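Local coordinates for protein processed glycerol phosphate lipoteichoic acid synthase 2 (Bacillus subtilis, PDB 2W8D) that belongs to the sulfatase family of the alkaline phosphatase clan and binds a magnesium ion, at residues V343-Y356 against E376-L389. Sequence-based numbering, arbitrary orientation.
Sequences VIPFRNGDFISPKY and EVDKSEDSLVKKEL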
ATOM      1  N   VAL A 343      11.295   1.298 -13.423  1.00 19.53           N
ATOM      2  CA  VAL A 343      10.301   1.214 -14.458  1.00 18.96           C
ATOM      3  C   VAL A 343       9.090   0.528 -13.790  1.00 20.22           C
ATOM      4  O   VAL A 343       9.142  -0.661 -13.500  1.00 20.33           O
ATOM      5  CB  VAL A 343      10.827   0.385 -15.664  1.00 18.21           C
ATOM      6  CG1 VAL A 343       9.831   0.389 -16.779  1.00 17.23           C
ATOM      7  CG2 VAL A 343      12.194   0.941 -16.193  1.00 17.38           C
ATOM      8  N   ILE A 344       8.013   1.284 -13.544  1.00 20.06           N
ATOM      9  CA  ILE A 344       6.954   0.835 -12.642  1.00 18.92           C
ATOM     10  C   ILE A 344       5.749   0.373 -13.432  1.00 19.42           C
ATOM     11  O   ILE A 344       5.075   1.178 -14.053  1.00 19.91           O
ATOM     12  CB  ILE A 344       6.531   1.924 -11.612  1.00 19.12           C
ATOM     13  CG1 ILE A 344       7.745   2.635 -10.961  1.00 17.95           C
ATOM     14  CG2 ILE A 344       5.664   1.333 -10.520  1.00 17.02           C
ATOM     15  CD1 ILE A 344       8.744   1.710 -10.335  1.00 17.36           C
ATOM     16  N   PRO A 345       5.472  -0.939 -13.429  1.00 19.63           N
ATOM     17  CA  PRO A 345       4.251  -1.366 -14.138  1.00 19.91           C
ATOM     18  C   PRO A 345       2.993  -0.895 -13.444  1.00 19.82           C
ATOM     19  O   PRO A 345       2.961  -0.781 -12.200  1.00 20.37           O
ATOM     20  CB  PRO A 345       4.289  -2.898 -14.060  1.00 18.98           C
ATOM     21  CG  PRO A 345       5.669  -3.253 -13.687  1.00 19.61           C
ATOM     22  CD  PRO A 345       6.268  -2.081 -12.936  1.00 19.29           C
ATOM     23  N   PHE A 346       1.978  -0.642 -14.265  1.00 19.63           N
ATOM     24  CA  PHE A 346       0.574  -0.552 -13.861  1.00 19.18           C
ATOM     25  C   PHE A 346      -0.109  -1.870 -14.201  1.00 18.72           C
ATOM     26  O   PHE A 346       0.314  -2.583 -15.127  1.00 18.50           O
ATOM     27  CB  PHE A 346      -0.117   0.560 -14.647  1.00 19.39           C
ATOM     28  CG  PHE A 346       0.232   1.932 -14.192  1.00 21.30           C
ATOM     29  CD1 PHE A 346       1.252   2.146 -13.266  1.00 24.90           C
ATOM     30  CD2 PHE A 346      -0.464   3.039 -14.699  1.00 23.36           C
ATOM     31  CE1 PHE A 346       1.601   3.461 -12.841  1.00 24.95           C
ATOM     32  CE2 PHE A 346      -0.139   4.340 -14.286  1.00 24.62           C
ATOM     33  CZ  PHE A 346       0.894   4.547 -13.340  1.00 24.90           C
ATOM     34  N   ARG A 347      -1.167  -2.219 -13.476  1.00 18.58           N
ATOM     35  CA  ARG A 347      -1.843  -3.495 -13.744  1.00 18.59           C
ATOM     36  C   ARG A 347      -2.306  -3.663 -15.233  1.00 19.15           C
ATOM     37  O   ARG A 347      -2.278  -4.761 -15.781  1.00 18.66           O
ATOM     38  CB  ARG A 347      -3.021  -3.736 -12.757  1.00 18.17           C
ATOM     39  CG  ARG A 347      -3.563  -5.175 -12.779  1.00 16.17           C
ATOM     40  CD  ARG A 347      -2.653  -5.979 -13.715  1.00 19.88           C
ATOM     41  NE  ARG A 347      -2.349  -7.263 -13.189  1.00 20.74           N
ATOM     42  CZ  ARG A 347      -1.802  -8.256 -13.858  1.00 19.43           C
ATOM     43  NH1 ARG A 347      -1.459  -8.128 -15.131  1.00 19.25           N
ATOM     44  NH2 ARG A 347      -1.631  -9.396 -13.217  1.00 18.64           N
ATOM     45  N   ASN A 348      -2.736  -2.591 -15.881  1.00 19.07           N
ATOM     46  CA  ASN A 348      -3.264  -2.761 -17.216  1.00 20.13           C
ATOM     47  C   ASN A 348      -2.152  -2.775 -18.292  1.00 20.49           C
ATOM     48  O   ASN A 348      -2.451  -2.816 -19.472  1.00 20.75           O
ATOM     49  CB  ASN A 348      -4.303  -1.683 -17.525  1.00 19.50           C
ATOM     50  CG  ASN A 348      -3.673  -0.300 -17.635  1.00 20.94           C
ATOM     51  OD1 ASN A 348      -2.446  -0.148 -17.457  1.00 19.24           O
ATOM     52  ND2 ASN A 348      -4.498   0.715 -17.918  1.00 16.83           N
ATOM     53  N   GLY A 349      -0.881  -2.743 -17.900  1.00 20.51           N
ATOM     54  CA  GLY A 349       0.181  -2.789 -18.915  1.00 20.69           C
ATOM     55  C   GLY A 349       0.773  -1.418 -19.256  1.00 21.13           C
ATOM     56  O   GLY A 349       1.858  -1.355 -19.802  1.00 21.07           O
ATOM     57  N   ASP A 350       0.054  -0.319 -18.974  1.00 20.16           N
ATOM     58  CA  ASP A 350       0.665   0.995 -18.933  1.00 20.36           C
ATOM     59  C   ASP A 350       1.828   0.931 -17.941  1.00 20.32           C
ATOM     60  O   ASP A 350       1.993  -0.050 -17.184  1.00 19.85           O
ATOM     61  CB  ASP A 350      -0.350   2.067 -18.486  1.00 20.31           C
ATOM     62  CG  ASP A 350      -1.512   2.231 -19.494  1.00 22.66           C
ATOM     63  OD1 ASP A 350      -1.467   1.640 -20.604  1.00 24.85           O
ATOM     64  OD2 ASP A 350      -2.487   2.941 -19.189  1.00 25.81           O
ATOM     65  N   PHE A 351       2.667   1.945 -17.980  1.00 19.69           N
ATOM     66  CA  PHE A 351       3.749   2.030 -17.024  1.00 20.35           C
ATOM     67  C   PHE A 351       4.269   3.421 -16.874  1.00 20.24           C
ATOM     68  O   PHE A 351       3.944   4.295 -17.665  1.00 19.41           O
ATOM     69  CB  PHE A 351       4.883   1.026 -17.318  1.00 20.45           C
ATOM     70  CG  PHE A 351       5.757   1.371 -18.497  1.00 20.29           C
ATOM     71  CD1 PHE A 351       6.854   2.215 -18.345  1.00 22.00           C
ATOM     72  CD2 PHE A 351       5.562   0.750 -19.737  1.00 20.79           C
ATOM     73  CE1 PHE A 351       7.708   2.499 -19.437  1.00 22.14           C
ATOM     74  CE2 PHE A 351       6.404   1.021 -20.825  1.00 18.61           C
ATOM     75  CZ  PHE A 351       7.472   1.891 -20.674  1.00 20.37           C
ATOM     76  N   ILE A 352       5.065   3.629 -15.827  1.00 20.60           N
ATOM     77  CA  ILE A 352       5.729   4.896 -15.640  1.00 20.57           C
ATOM     78  C   ILE A 352       7.140   4.641 -15.178  1.00 21.01           C
ATOM     79  O   ILE A 352       7.395   3.693 -14.443  1.00 21.74           O
ATOM     80  CB  ILE A 352       4.976   5.821 -14.690  1.00 20.89           C
ATOM     81  CG1 ILE A 352       5.656   7.196 -14.649  1.00 21.10           C
ATOM     82  CG2 ILE A 352       4.911   5.232 -13.250  1.00 21.98           C
ATOM     83  CD1 ILE A 352       4.766   8.278 -14.147  1.00 20.44           C
ATOM     84  N   SER A 353       8.060   5.475 -15.650  1.00 21.04           N
ATOM     85  CA  SER A 353       9.453   5.437 -15.234  1.00 19.89           C
ATOM     86  C   SER A 353      10.022   6.864 -15.282  1.00 19.92           C
ATOM     87  O   SER A 353       9.372   7.762 -15.803  1.00 19.28           O
ATOM     88  CB  SER A 353      10.235   4.533 -16.177  1.00 19.25           C
ATOM     89  OG  SER A 353      10.631   5.261 -17.308  1.00 17.60           O
ATOM     90  N   PRO A 354      11.248   7.072 -14.762  1.00 20.03           N
ATOM     91  CA  PRO A 354      11.777   8.434 -14.828  1.00 20.43           C
ATOM     92  C   PRO A 354      11.849   8.937 -16.262  1.00 20.37           C
ATOM     93  O   PRO A 354      11.677  10.119 -16.498  1.00 20.73           O
ATOM     94  CB  PRO A 354      13.186   8.301 -14.220  1.00 20.23           C
ATOM     95  CG  PRO A 354      13.083   7.119 -13.302  1.00 19.80           C
ATOM     96  CD  PRO A 354      12.095   6.186 -13.941  1.00 19.71           C
ATOM     97  N   LYS A 355      12.103   8.037 -17.199  1.00 20.34           N
ATOM     98  CA  LYS A 355      12.122   8.376 -18.619  1.00 20.68           C
ATOM     99  C   LYS A 355      10.739   8.537 -19.294  1.00 19.89           C
ATOM    100  O   LYS A 355      10.473   9.547 -19.952  1.00 19.13           O
ATOM    101  CB  LYS A 355      12.933   7.329 -19.403  1.00 20.50           C
ATOM    102  CG  LYS A 355      13.804   7.972 -20.476  1.00 22.32           C
ATOM    103  CD  LYS A 355      14.202   6.958 -21.534  1.00 26.42           C
ATOM    104  CE  LYS A 355      15.269   7.483 -22.461  1.00 25.64           C
ATOM    105  NZ  LYS A 355      15.647   6.394 -23.401  1.00 30.24           N
ATOM    106  N   TYR A 356       9.880   7.535 -19.138  1.00 19.35           N
ATOM    107  CA  TYR A 356       8.665   7.439 -19.953  1.00 19.72           C
ATOM    108  C   TYR A 356       7.419   7.239 -19.139  1.00 20.27           C
ATOM    109  O   TYR A 356       7.436   6.528 -18.121  1.00 20.98           O
ATOM    110  CB  TYR A 356       8.729   6.208 -20.869  1.00 19.27           C
ATOM    111  CG  TYR A 356       9.825   6.186 -21.870  1.00 16.59           C
ATOM    112  CD1 TYR A 356      10.026   7.246 -22.747  1.00 17.06           C
ATOM    113  CD2 TYR A 356      10.637   5.069 -21.989  1.00 16.84           C
ATOM    114  CE1 TYR A 356      11.030   7.189 -23.715  1.00 16.11           C
ATOM    115  CE2 TYR A 356      11.628   5.008 -22.925  1.00 16.54           C
ATOM    116  CZ  TYR A 356      11.822   6.059 -23.788  1.00 17.64           C
ATOM    117  OH  TYR A 356      12.838   5.963 -24.712  1.00 21.34           O
ATOM    118  N   GLU A 376      11.137   6.962 -31.731  1.00 25.44           N
ATOM    119  CA  GLU A 376      12.288   7.396 -30.941  1.00 25.03           C
ATOM    120  C   GLU A 376      12.315   6.808 -29.538  1.00 24.09           C
ATOM    121  O   GLU A 376      13.168   7.161 -28.721  1.00 24.00           O
ATOM    122  CB  GLU A 376      12.347   8.923 -30.894  1.00 25.46           C
ATOM    123  CG  GLU A 376      11.224   9.608 -30.072  1.00 28.72           C
ATOM    124  CD  GLU A 376      10.889  10.993 -30.628  1.00 31.28           C
ATOM    125  OE1 GLU A 376      10.207  11.790 -29.935  1.00 28.78           O
ATOM    126  OE2 GLU A 376      11.325  11.263 -31.784  1.00 34.96           O
ATOM    127  N   VAL A 377      11.378   5.904 -29.270  1.00 22.60           N
ATOM    128  CA  VAL A 377      11.276   5.277 -27.969  1.00 21.83           C
ATOM    129  C   VAL A 377      12.063   3.959 -27.914  1.00 21.25           C
ATOM    130  O   VAL A 377      11.943   3.101 -28.789  1.00 20.53           O
ATOM    131  CB  VAL A 377       9.798   5.082 -27.597  1.00 21.86           C
ATOM    132  CG1 VAL A 377       9.627   3.962 -26.619  1.00 21.98           C
ATOM    133  CG2 VAL A 377       9.233   6.382 -27.055  1.00 21.92           C
ATOM    134  N   ASP A 378      12.879   3.825 -26.878  1.00 20.83           N
ATOM    135  CA  ASP A 378      13.549   2.581 -26.583  1.00 20.58           C
ATOM    136  C   ASP A 378      12.529   1.608 -25.979  1.00 20.39           C
ATOM    137  O   ASP A 378      11.997   1.844 -24.881  1.00 20.40           O
ATOM    138  CB  ASP A 378      14.715   2.830 -25.608  1.00 20.99           C
ATOM    139  CG  ASP A 378      15.637   1.625 -25.480  1.00 22.09           C
ATOM    140  OD1 ASP A 378      15.146   0.504 -25.236  1.00 23.02           O
ATOM    141  OD2 ASP A 378      16.864   1.785 -25.649  1.00 25.63           O
ATOM    142  N   LYS A 379      12.272   0.525 -26.705  1.00 19.69           N
ATOM    143  CA  LYS A 379      11.339  -0.524 -26.321  1.00 19.49           C
ATOM    144  C   LYS A 379      11.774  -1.381 -25.126  1.00 19.35           C
ATOM    145  O   LYS A 379      10.995  -2.188 -24.625  1.00 19.48           O
ATOM    146  CB  LYS A 379      11.124  -1.464 -27.520  1.00 19.77           C
ATOM    147  CG  LYS A 379      10.253  -0.908 -28.647  1.00 20.98           C
ATOM    148  CD  LYS A 379       8.760  -0.841 -28.243  1.00 24.78           C
ATOM    149  CE  LYS A 379       8.271   0.588 -28.070  1.00 22.72           C
ATOM    150  NZ  LYS A 379       8.238   1.288 -29.386  1.00 18.79           N
ATOM    151  N   SER A 380      13.015  -1.245 -24.688  1.00 19.34           N
ATOM    152  CA  SER A 380      13.538  -2.074 -23.601  1.00 20.03           C
ATOM    153  C   SER A 380      12.766  -1.940 -22.288  1.00 19.83           C
ATOM    154  O   SER A 380      12.687  -2.899 -21.531  1.00 21.32           O
ATOM    155  CB  SER A 380      15.008  -1.745 -23.340  1.00 20.45           C
ATOM    156  OG  SER A 380      15.077  -0.564 -22.540  1.00 23.67           O
ATOM    157  N   GLU A 381      12.192  -0.777 -22.010  1.00 18.75           N
ATOM    158  CA  GLU A 381      11.428  -0.620 -20.782  1.00 18.55           C
ATOM    159  C   GLU A 381      10.100  -1.336 -20.880  1.00 17.97           C
ATOM    160  O   GLU A 381       9.670  -1.998 -19.928  1.00 18.26           O
ATOM    161  CB  GLU A 381      11.210   0.860 -20.385  1.00 17.98           C
ATOM    162  CG  GLU A 381      12.518   1.614 -20.073  1.00 19.30           C
ATOM    163  CD  GLU A 381      12.323   2.882 -19.212  1.00 20.80           C
ATOM    164  OE1 GLU A 381      11.167   3.249 -18.908  1.00 20.76           O
ATOM    165  OE2 GLU A 381      13.341   3.516 -18.831  1.00 20.79           O
ATOM    166  N   ASP A 382       9.429  -1.187 -22.013  1.00 17.17           N
ATOM    167  CA  ASP A 382       8.151  -1.863 -22.221  1.00 16.34           C
ATOM    168  C   ASP A 382       8.299  -3.394 -22.045  1.00 15.23           C
ATOM    169  O   ASP A 382       7.461  -4.025 -21.387  1.00 13.71           O
ATOM    170  CB  ASP A 382       7.595  -1.508 -23.594  1.00 17.26           C
ATOM    171  CG  ASP A 382       6.282  -2.218 -23.891  1.00 21.37           C
ATOM    172  OD1 ASP A 382       6.280  -3.142 -24.773  1.00 25.28           O
ATOM    173  OD2 ASP A 382       5.271  -1.848 -23.243  1.00 22.05           O
ATOM    174  N   SER A 383       9.366  -3.970 -22.613  1.00 13.73           N
ATOM    175  CA  SER A 383       9.652  -5.406 -22.442  1.00 14.16           C
ATOM    176  C   SER A 383       9.883  -5.813 -20.991  1.00 12.96           C
ATOM    177  O   SER A 383       9.468  -6.885 -20.599  1.00 12.06           O
ATOM    178  CB  SER A 383      10.869  -5.855 -23.269  1.00 13.98           C
ATOM    179  OG  SER A 383      10.694  -5.517 -24.643  1.00 17.81           O
ATOM    180  N   LEU A 384      10.580  -4.971 -20.225  1.00 12.48           N
ATOM    181  CA  LEU A 384      10.827  -5.245 -18.818  1.00 13.00           C
ATOM    182  C   LEU A 384       9.489  -5.327 -18.081  1.00 12.40           C
ATOM    183  O   LEU A 384       9.288  -6.226 -17.255  1.00 11.99           O
ATOM    184  CB  LEU A 384      11.762  -4.194 -18.170  1.00 13.19           C
ATOM    185  CG  LEU A 384      13.275  -4.250 -18.479  1.00 13.97           C
ATOM    186  CD1 LEU A 384      13.980  -3.044 -17.933  1.00 14.66           C
ATOM    187  CD2 LEU A 384      13.949  -5.494 -17.914  1.00 13.86           C
ATOM    188  N   VAL A 385       8.581  -4.409 -18.411  1.00 12.48           N
ATOM    189  CA  VAL A 385       7.232  -4.360 -17.825  1.00 12.93           C
ATOM    190  C   VAL A 385       6.429  -5.637 -18.126  1.00 13.93           C
ATOM    191  O   VAL A 385       5.925  -6.273 -17.202  1.00 13.47           O
ATOM    192  CB  VAL A 385       6.438  -3.087 -18.259  1.00 13.55           C
ATOM    193  CG1 VAL A 385       4.912  -3.164 -17.860  1.00 12.51           C
ATOM    194  CG2 VAL A 385       7.094  -1.818 -17.690  1.00 12.17           C
ATOM    195  N   LYS A 386       6.358  -6.019 -19.409  1.00 14.46           N
ATOM    196  CA  LYS A 386       5.611  -7.191 -19.842  1.00 14.99           C
ATOM    197  C   LYS A 386       6.073  -8.414 -19.080  1.00 14.73           C
ATOM    198  O   LYS A 386       5.237  -9.111 -18.498  1.00 14.98           O
ATOM    199  CB  LYS A 386       5.710  -7.404 -21.367  1.00 15.57           C
ATOM    200  CG  LYS A 386       4.868  -6.371 -22.160  1.00 18.36           C
ATOM    201  CD  LYS A 386       4.919  -6.565 -23.686  1.00 23.99           C
ATOM    202  CE  LYS A 386       6.375  -6.542 -24.237  1.00 24.50           C
ATOM    203  NZ  LYS A 386       6.508  -6.269 -25.702  1.00 25.21           N
ATOM    204  N   LYS A 387       7.391  -8.645 -19.082  1.00 14.26           N
ATOM    205  CA  LYS A 387       8.032  -9.727 -18.353  1.00 14.64           C
ATOM    206  C   LYS A 387       7.752  -9.687 -16.836  1.00 15.15           C
ATOM    207  O   LYS A 387       7.425 -10.723 -16.243  1.00 15.35           O
ATOM    208  CB  LYS A 387       9.539  -9.737 -18.606  1.00 14.72           C
ATOM    209  CG  LYS A 387       9.984 -10.724 -19.658  1.00 16.98           C
ATOM    210  CD  LYS A 387      11.286 -10.270 -20.275  1.00 20.96           C
ATOM    211  CE  LYS A 387      11.611 -11.064 -21.536  1.00 22.15           C
ATOM    212  NZ  LYS A 387      12.073 -10.130 -22.593  1.00 22.57           N
ATOM    213  N   GLU A 388       7.855  -8.508 -16.212  1.00 15.13           N
ATOM    214  CA  GLU A 388       7.583  -8.393 -14.780  1.00 15.03           C
ATOM    215  C   GLU A 388       6.158  -8.859 -14.493  1.00 15.28           C
ATOM    216  O   GLU A 388       5.938  -9.672 -13.608  1.00 16.51           O
ATOM    217  CB  GLU A 388       7.860  -6.964 -14.237  1.00 15.21           C
ATOM    218  CG  GLU A 388       7.585  -6.807 -12.717  1.00 15.24           C
ATOM    219  CD  GLU A 388       8.205  -5.562 -12.043  1.00 16.48           C
ATOM    220  OE1 GLU A 388       9.285  -5.083 -12.483  1.00 14.80           O
ATOM    221  OE2 GLU A 388       7.615  -5.094 -11.024  1.00 16.64           O
ATOM    222  N   LEU A 389       5.194  -8.368 -15.258  1.00 15.52           N
ATOM    223  CA  LEU A 389       3.793  -8.772 -15.112  1.00 15.62           C
ATOM    224  C   LEU A 389       3.577 -10.259 -15.441  1.00 15.67           C
ATOM    225  O   LEU A 389       2.877 -10.961 -14.715  1.00 15.15           O
ATOM    226  CB  LEU A 389       2.894  -7.892 -15.976  1.00 15.50           C
ATOM    227  CG  LEU A 389       2.689  -6.447 -15.484  1.00 17.45           C
ATOM    228  CD1 LEU A 389       1.776  -5.698 -16.479  1.00 17.19           C
ATOM    229  CD2 LEU A 389       2.122  -6.402 -14.031  1.00 14.01           C
TER
HETATM  230  O   HOH W   1       9.596  -3.120 -14.851  1.00 19.84           O
HETATM  231  O   HOH W   2      13.754   5.034 -16.780  1.00 18.82           O
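Val385 CG2 sits over one face of the Phe351 ring, 3.6 Å from CG, while Glu381 and the Asp382 backbone approach the ring obliquely. The Tyr356 ring is held between side chains: Val377 CG1 lies over one face, and its neighbour in sequence, Lys355, lays CD against a face near the rim. Leu389 CD2 lies over one face of the Arg347 guanidinium, toward its rim; Arg347 NH2 pairs with Asp393 further along the same helix. Helix 380-397 packs on the β-hairpin 344-352, at one edge of a five-stranded antiparallel sheet separate from the large mixed sheet of the sulfatase-like fold, while the segment leading into it packs through Val377 on Tyr356 of the adjoining strand.

Val343 and Pro345 also turn toward the helix. Val343 CG1, anti to its backbone nitrogen (chi1 -176°), meets Val385 CG2 at 3.6 Å; Pro345 CB touches the other methyl, Val385 CG1, as well as Leu389. Glu388 crosses the proline ring at about a right angle. Its carboxylate is anchored by Arg341 and Tyr96, and a water links its OE1 to Val343 O.

Tyr356 OH accepts from Asp378 N at 3.0 Å, nearly straight at 161°, and also takes a bond from Lys355 NZ. Asp378 OD1 accepts from Ser380 N, a capping bond at the turn that leads into the helix. Ser353 OG serves an ST motif, accepting from Tyr356 N, and gives its proton to Glu381. That bond is short, with Ser353 OG 2.6 Å from the syn lone pair side of Glu381 OE1, and a water bridges the same hydroxyl to Glu381 OE2.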